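Local coordinates for protein EmGH1 (Erythrobacter marinus, PDB 5Z87) that probably hydrolyses beta-glucosidic bonds, as expected of a member of glycoside hydrolase family 3, at residues P83-A86 with H87-G91; N52-L56 with D57-A61; K406-A409 with R410-A413. All coordinates share one frame; numbering follows the deposited sequence.

From the N terminus, the chain first meets contact 2 (52-56 with 57-61), where the loop after helix 43-51 turns into helix 56-61 and its first turn is capped. Contact 1 (83-86 with 87-91) follows, a 3-10 turn that leads from helix 75-81 into strand 91-93 of the parallel sheet of the N-terminal domain. The two neither nest nor cross; their centres lie about 10 Å apart, and the ring of His87 packs on Asp57 and Glu58. Contact 3 (406-413), about two turns of helix 403-416, comes much later, its nearest atoms about 28 Å from contact 1; this helix leads into strand 418-422 and packs on helices 155-171 and 607-615. All three are local.

Contact 1: residues P83-A86 with H87-G91; sequences PYFA and HGIGG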
loop_
_atom_site.group_PDB
_atom_site.type_symbol
_atom_site.label_atom_id
_atom_site.label_comp_id
_atom_site.label_asym_id
_atom_site.label_seq_id
_atom_site.Cartn_x
_atom_site.Cartn_y
_atom_site.Cartn_z
ATOM N N PRO A 83 3.065 30.644 33.072
ATOM C CA PRO A 83 3.798 31.888 33.362
ATOM C C PRO A 83 4.482 32.548 32.168
ATOM O O PRO A 83 4.678 33.771 32.209
ATOM C CB PRO A 83 4.816 31.439 34.415
ATOM C CG PRO A 83 4.080 30.333 35.156
ATOM C CD PRO A 83 3.357 29.587 34.061
ATOM N N TYR A 84 4.840 31.811 31.110
ATOM C CA TYR A 84 5.465 32.458 29.953
ATOM C C TYR A 84 4.608 33.577 29.364
ATOM O O TYR A 84 5.141 34.436 28.657
ATOM C CB TYR A 84 5.769 31.446 28.838
ATOM C CG TYR A 84 4.547 31.033 28.026
ATOM C CD1 TYR A 84 4.089 31.805 26.959
ATOM C CD2 TYR A 84 3.860 29.862 28.324
ATOM C CE1 TYR A 84 2.975 31.434 26.239
ATOM C CE2 TYR A 84 2.748 29.484 27.606
ATOM C CZ TYR A 84 2.316 30.263 26.562
ATOM O OH TYR A 84 1.206 29.879 25.849
ATOM N N PHE A 85 3.293 33.555 29.586
ATOM C CA PHE A 85 2.420 34.544 28.960
ATOM C C PHE A 85 2.681 35.950 29.496
ATOM O O PHE A 85 2.273 36.929 28.867
ATOM C CB PHE A 85 0.950 34.150 29.165
ATOM C CG PHE A 85 -0.026 34.975 28.365
ATOM C CD1 PHE A 85 0.101 35.093 26.985
ATOM C CD2 PHE A 85 -1.077 35.629 28.995
ATOM C CE1 PHE A 85 -0.793 35.853 26.252
ATOM C CE2 PHE A 85 -1.977 36.396 28.271
ATOM C CZ PHE A 85 -1.836 36.513 26.897
ATOM N N ALA A 86 3.374 36.069 30.624
ATOM C CA ALA A 86 3.846 37.373 31.068
ATOM C C ALA A 86 4.688 38.066 30.002
ATOM O O ALA A 86 4.779 39.297 30.001
ATOM C CB ALA A 86 4.641 37.216 32.371
ATOM N N HIS A 87 5.272 37.311 29.071
ATOM C CA HIS A 87 6.067 37.872 27.985
ATOM C C HIS A 87 5.359 37.791 26.639
ATOM O O HIS A 87 6.007 37.893 25.595
ATOM C CB HIS A 87 7.418 37.171 27.909
ATOM C CG HIS A 87 8.007 36.888 29.251
ATOM N ND1 HIS A 87 8.441 37.890 30.095
ATOM C CD2 HIS A 87 8.208 35.722 29.911
ATOM C CE1 HIS A 87 8.898 37.350 31.212
ATOM N NE2 HIS A 87 8.761 36.037 31.129
ATOM N N GLY A 88 4.044 37.618 26.634
ATOM C CA GLY A 88 3.365 37.497 25.359
ATOM C C GLY A 88 3.264 36.052 24.908
ATOM O O GLY A 88 3.275 35.137 25.739
ATOM N N ILE A 89 3.177 35.832 23.597
ATOM C CA ILE A 89 2.817 34.521 23.075
ATOM C C ILE A 89 3.205 34.473 21.608
ATOM O O ILE A 89 3.156 35.484 20.904
ATOM C CB ILE A 89 1.305 34.240 23.307
ATOM C CG1 ILE A 89 0.982 32.750 23.161
ATOM C CG2 ILE A 89 0.422 35.095 22.397
ATOM C CD1 ILE A 89 -0.298 32.347 23.868
ATOM N N GLY A 90 3.621 33.295 21.152
ATOM C CA GLY A 90 3.863 33.086 19.738
ATOM C C GLY A 90 2.614 33.236 18.892
ATOM O O GLY A 90 2.552 34.084 17.999
ATOM N N GLY A 91 1.607 32.405 19.157
ATOM C CA GLY A 91 0.366 32.487 18.415
ATOM C C GLY A 91 -0.777 31.919 19.223
ATOM O O GLY A 91 -0.590 31.346 20.298
HETATM O O HOH W 1 7.264 40.536 29.568
#
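Tyr84 and Phe85 accept backbone hydrogen bonds from His87 and Gly88, closing the turn between residues 83-86 and 87-91. His87 N donates to Tyr84 O at 2.9 Å, and Gly88 N reaches Phe85 O at the same 2.9 Å, both i to i+3 bonds. Ala86 N to Pro83 O precedes them in the 3-10 segment. A CA-H...O contact from Phe85 CA to Gly88 O (3.4 Å) adds to the backbone pairing.

The apolar part gathers around Ile89, which meets two aromatic rings at their edges. Its CG1 lies near the plane of the Tyr84 ring, 3.9 Å from Tyr84 CE1, while its CD1 comes within 3.5 Å of Tyr84 OH. On the Phe85 ring it is Ile89 CB that sits at the edge, 4.0 Å from Phe85 CE1. Phe85 has its CG anti to the backbone N (chi1 -170°), which brings its CD1 to 3.4 Å from Gly88 O, oblique to the ring, and CE1 toward Ile89; it also packs edge-to-face with Phe78 of helix 75-81.

A water completes the polar side: it donates to Ala86 O and lies 2.9 Å from His87 ND1, tying the imidazole to the carbonyl of the preceding residue. Gly88 takes a positive phi (91°), a backbone region readily reached by glycine. A short 3-10 segment, followed by this glycine, delivers the chain from helix 75-81 into strand 91-93 of the parallel sheet in the N-terminal domain, whose family belongs to the TIM-barrel clan.

Contact 2: residues N52-L56 with D57-A61; sequences NLMTL and DEMAA
Glu58 OE1 is the shared polar atom of this helix start: Thr55 N donates to it at 3.0 Å, in a nearly straight bond (166° at the hydrogen) that arrives on the anti side of the carboxylate, 25° out of its plane. Met54 CA lies 3.3 Å from the same oxygen. The other carboxylate oxygen, OE2, is held by a salt bridge to Arg120, so both oxygens of the group are engaged and its rotation is restrained.

Thr55 returns the bond. Its OG1, placed between the backbone N and the carbonyl carbon (chi1 72°), accepts from Glu58 N at 3.1 Å, and the two reciprocal bonds make a capping box with Thr55 as N-cap. Glu58 CG packs against OG1 on the way, at 3.2 Å. Beyond CG the Glu58 chain is extended, which sends its carboxylate back past the threonine to the peptide ahead of the helix.

Regular helical bonding begins at once: Met59 N donates to Thr55 O and Ala60 N to Leu56 O, the latter at 2.9 Å. Alongside, Met54 and Met59 meet as apolar neighbours, Met54 CB standing 3.8 Å from Met59 CG, and the bent chain of Met54 brings its CE to 3.5 Å from Glu58 O. Leu56 and Asp57 face helix 355-360, where Asp57 OD1 forms a salt bridge with Arg360.

Chemically, the NH of Glu58 gains a side-chain acceptor in Thr55 OG1, as first-turn NH groups lack a helical i to i+4 partner, and the negative carboxylate near the N-terminal end of helix 56-61 would be expected to suit the helix dipole, while Arg120 probably stabilises the ionised form of Glu58.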
loop_
_atom_site.group_PDB
_atom_site.type_symbol
_atom_site.label_atom_id
_atom_site.label_comp_id
_atom_site.label_asym_id
_atom_site.label_seq_id
_atom_site.Cartn_x
_atom_site.Cartn_y
_atom_site.Cartn_z
ATOM N N ASN A 52 18.009 40.370 19.417
ATOM C CA ASN A 52 19.166 40.750 20.224
ATOM C C ASN A 52 18.773 41.460 21.513
ATOM O O ASN A 52 19.567 41.483 22.453
ATOM C CB ASN A 52 20.109 41.637 19.414
ATOM C CG ASN A 52 20.785 40.874 18.284
ATOM O OD1 ASN A 52 21.019 39.668 18.396
ATOM N ND2 ASN A 52 21.090 41.566 17.184
ATOM N N LEU A 53 17.566 42.010 21.594
ATOM C CA LEU A 53 17.133 42.716 22.792
ATOM C C LEU A 53 16.401 41.831 23.794
ATOM O O LEU A 53 16.132 42.291 24.909
ATOM C CB LEU A 53 16.226 43.889 22.407
ATOM C CG LEU A 53 16.746 44.780 21.284
ATOM C CD1 LEU A 53 15.757 45.876 20.976
ATOM C CD2 LEU A 53 18.094 45.359 21.666
ATOM N N MET A 54 16.083 40.582 23.445
ATOM C CA MET A 54 15.134 39.782 24.210
ATOM C C MET A 54 15.847 38.776 25.104
ATOM O O MET A 54 16.929 38.296 24.780
ATOM C CB MET A 54 14.168 39.047 23.273
ATOM C CG MET A 54 13.412 39.979 22.339
ATOM S SD MET A 54 12.382 39.170 21.099
ATOM C CE MET A 54 11.235 38.246 22.138
ATOM N N THR A 55 15.222 38.459 26.239
ATOM C CA THR A 55 15.726 37.425 27.127
ATOM C C THR A 55 15.372 36.027 26.596
ATOM O O THR A 55 14.589 35.861 25.659
ATOM C CB THR A 55 15.160 37.606 28.538
ATOM O OG1 THR A 55 13.764 37.249 28.553
ATOM C CG2 THR A 55 15.340 39.067 29.014
ATOM N N LEU A 56 15.963 35.010 27.228
ATOM C CA LEU A 56 15.599 33.624 26.946
ATOM C C LEU A 56 14.096 33.401 27.101
ATOM O O LEU A 56 13.448 32.819 26.221
ATOM C CB LEU A 56 16.372 32.691 27.877
ATOM C CG LEU A 56 15.937 31.225 27.910
ATOM C CD1 LEU A 56 16.150 30.599 26.552
ATOM C CD2 LEU A 56 16.707 30.457 28.972
ATOM N N ASP A 57 13.526 33.859 28.220
ATOM C CA ASP A 57 12.106 33.647 28.485
ATOM C C ASP A 57 11.223 34.377 27.480
ATOM O O ASP A 57 10.150 33.875 27.114
ATOM C CB ASP A 57 11.766 34.086 29.909
ATOM C CG ASP A 57 12.327 33.144 30.957
ATOM O OD1 ASP A 57 12.925 32.119 30.576
ATOM O OD2 ASP A 57 12.169 33.423 32.165
ATOM N N GLU A 58 11.656 35.551 27.014
ATOM C CA GLU A 58 10.855 36.294 26.045
ATOM C C GLU A 58 10.891 35.638 24.669
ATOM O O GLU A 58 9.870 35.583 23.977
ATOM C CB GLU A 58 11.339 37.740 25.967
ATOM C CG GLU A 58 11.126 38.520 27.278
ATOM C CD GLU A 58 11.689 39.926 27.186
ATOM O OE1 GLU A 58 12.754 40.101 26.544
ATOM O OE2 GLU A 58 11.054 40.853 27.742
ATOM N N MET A 59 12.058 35.151 24.248
ATOM C CA MET A 59 12.131 34.430 22.984
ATOM C C MET A 59 11.362 33.118 23.052
ATOM O O MET A 59 10.649 32.761 22.107
ATOM C CB MET A 59 13.583 34.171 22.610
ATOM C CG MET A 59 14.298 35.407 22.138
ATOM S SD MET A 59 15.963 35.034 21.581
ATOM C CE MET A 59 16.684 34.435 23.115
ATOM N N ALA A 60 11.491 32.395 24.165
ATOM C CA ALA A 60 10.821 31.109 24.283
ATOM C C ALA A 60 9.312 31.258 24.193
ATOM O O ALA A 60 8.634 30.376 23.661
ATOM C CB ALA A 60 11.217 30.425 25.589
ATOM N N ALA A 61 8.771 32.367 24.679
ATOM C CA ALA A 61 7.321 32.529 24.671
ATOM C C ALA A 61 6.777 32.620 23.247
ATOM O O ALA A 61 5.625 32.248 22.996
ATOM C CB ALA A 61 6.936 33.766 25.488
#

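Contact 3: residues K406-A409 with R410-A413; sequences KLLA and RRMA
Arg411 crosses Leu408 obliquely, one helical turn on, where residues 406-409 and 410-413 form two successive turns of helix 403-416. Its CB lies 3.6 Å from Leu407 O and 3.8 Å from Leu408 O, and CG is still close to the first of these carbonyls while coming to 4.2 Å from Leu407 CD1. The chain runs toward the N-terminal end of the helix from CB, and the bend at chi3 (-45°) swings the guanidinium across toward Leu408, so that at the tip NH2 approaches Leu408 CD1 at 4.1 Å, oblique to the guanidinium; Gln160 of helix 155-171 is another neighbour of this side chain.

Beneath it runs ordinary alpha-helical i to i+4 bonding, and the helix leads into strand 418-422 at the edge of a mixed sheet. Arg411 N donates to Leu407 O and Met412 N to Leu408 O, both at 2.8 Å, whereas Ala413 N to Ala409 O is weak.

The other residues divide between neighbouring elements. Leu408 and Met412 pack on helix 155-171, meeting Val161, and Ala413 rests on Ala610 of helix 607-615. Arg410 turns its guanidinium elsewhere, NH1 forming a salt bridge with Glu414 and a hydrogen bond with Ser613.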
loop_
_atom_site.group_PDB
_atom_site.type_symbol
_atom_site.label_atom_id
_atom_site.label_comp_id
_atom_site.label_asym_id
_atom_site.label_seq_id
_atom_site.Cartn_x
_atom_site.Cartn_y
_atom_site.Cartn_z
ATOM N N LYS A 406 -20.005 35.716 -2.906
ATOM C CA LYS A 406 -20.992 34.671 -3.174
ATOM C C LYS A 406 -21.038 34.335 -4.661
ATOM O O LYS A 406 -21.148 33.160 -5.037
ATOM C CB LYS A 406 -22.370 35.099 -2.674
ATOM C CG LYS A 406 -22.491 35.139 -1.166
ATOM C CD LYS A 406 -23.952 35.244 -0.702
ATOM C CE LYS A 406 -24.544 36.615 -1.025
ATOM N NZ LYS A 406 -25.792 36.880 -0.248
ATOM N N LEU A 407 -20.914 35.347 -5.525
ATOM C CA LEU A 407 -20.953 35.075 -6.956
ATOM C C LEU A 407 -19.716 34.298 -7.399
ATOM O O LEU A 407 -19.818 33.367 -8.214
ATOM C CB LEU A 407 -21.099 36.376 -7.737
ATOM C CG LEU A 407 -20.862 36.233 -9.244
ATOM C CD1 LEU A 407 -21.898 35.302 -9.896
ATOM C CD2 LEU A 407 -20.840 37.597 -9.912
ATOM N N LEU A 408 -18.546 34.648 -6.858
ATOM C CA LEU A 408 -17.355 33.853 -7.129
ATOM C C LEU A 408 -17.563 32.400 -6.707
ATOM O O LEU A 408 -17.240 31.476 -7.460
ATOM C CB LEU A 408 -16.144 34.463 -6.424
ATOM C CG LEU A 408 -14.817 33.717 -6.601
ATOM C CD1 LEU A 408 -14.471 33.574 -8.078
ATOM C CD2 LEU A 408 -13.695 34.435 -5.862
ATOM N N ALA A 409 -18.156 32.179 -5.531
ATOM C CA ALA A 409 -18.422 30.816 -5.086
ATOM C C ALA A 409 -19.369 30.084 -6.037
ATOM O O ALA A 409 -19.221 28.874 -6.269
ATOM C CB ALA A 409 -18.995 30.836 -3.674
ATOM N N ARG A 410 -20.357 30.794 -6.582
ATOM C CA ARG A 410 -21.230 30.200 -7.589
ATOM C C ARG A 410 -20.460 29.870 -8.864
ATOM O O ARG A 410 -20.548 28.747 -9.387
ATOM C CB ARG A 410 -22.389 31.152 -7.882
ATOM C CG ARG A 410 -23.110 30.892 -9.177
ATOM C CD ARG A 410 -24.381 30.141 -8.906
ATOM N NE ARG A 410 -25.575 30.934 -9.189
ATOM C CZ ARG A 410 -26.432 30.642 -10.164
ATOM N NH1 ARG A 410 -26.214 29.576 -10.939
ATOM N NH2 ARG A 410 -27.508 31.402 -10.357
ATOM N N ARG A 411 -19.679 30.831 -9.373
ATOM C CA ARG A 411 -18.949 30.598 -10.616
ATOM C C ARG A 411 -17.923 29.473 -10.474
ATOM O O ARG A 411 -17.685 28.721 -11.432
ATOM C CB ARG A 411 -18.266 31.886 -11.080
ATOM C CG ARG A 411 -19.159 32.790 -11.930
ATOM C CD ARG A 411 -18.338 33.699 -12.850
ATOM N NE ARG A 411 -17.194 34.314 -12.165
ATOM C CZ ARG A 411 -15.936 34.309 -12.616
ATOM N NH1 ARG A 411 -15.640 33.720 -13.776
ATOM N NH2 ARG A 411 -14.969 34.900 -11.908
ATOM N N MET A 412 -17.302 29.337 -9.300
ATOM C CA MET A 412 -16.328 28.267 -9.116
ATOM C C MET A 412 -17.007 26.904 -9.221
ATOM O O MET A 412 -16.523 26.011 -9.927
ATOM C CB MET A 412 -15.612 28.425 -7.776
ATOM C CG MET A 412 -14.414 27.490 -7.602
ATOM S SD MET A 412 -13.162 27.624 -8.911
ATOM C CE MET A 412 -11.810 28.400 -8.072
ATOM N N ALA A 413 -18.158 26.744 -8.557
ATOM C CA ALA A 413 -18.918 25.503 -8.669
ATOM C C ALA A 413 -19.290 25.198 -10.121
ATOM O O ALA A 413 -19.143 24.054 -10.577
ATOM C CB ALA A 413 -20.164 25.575 -7.789
#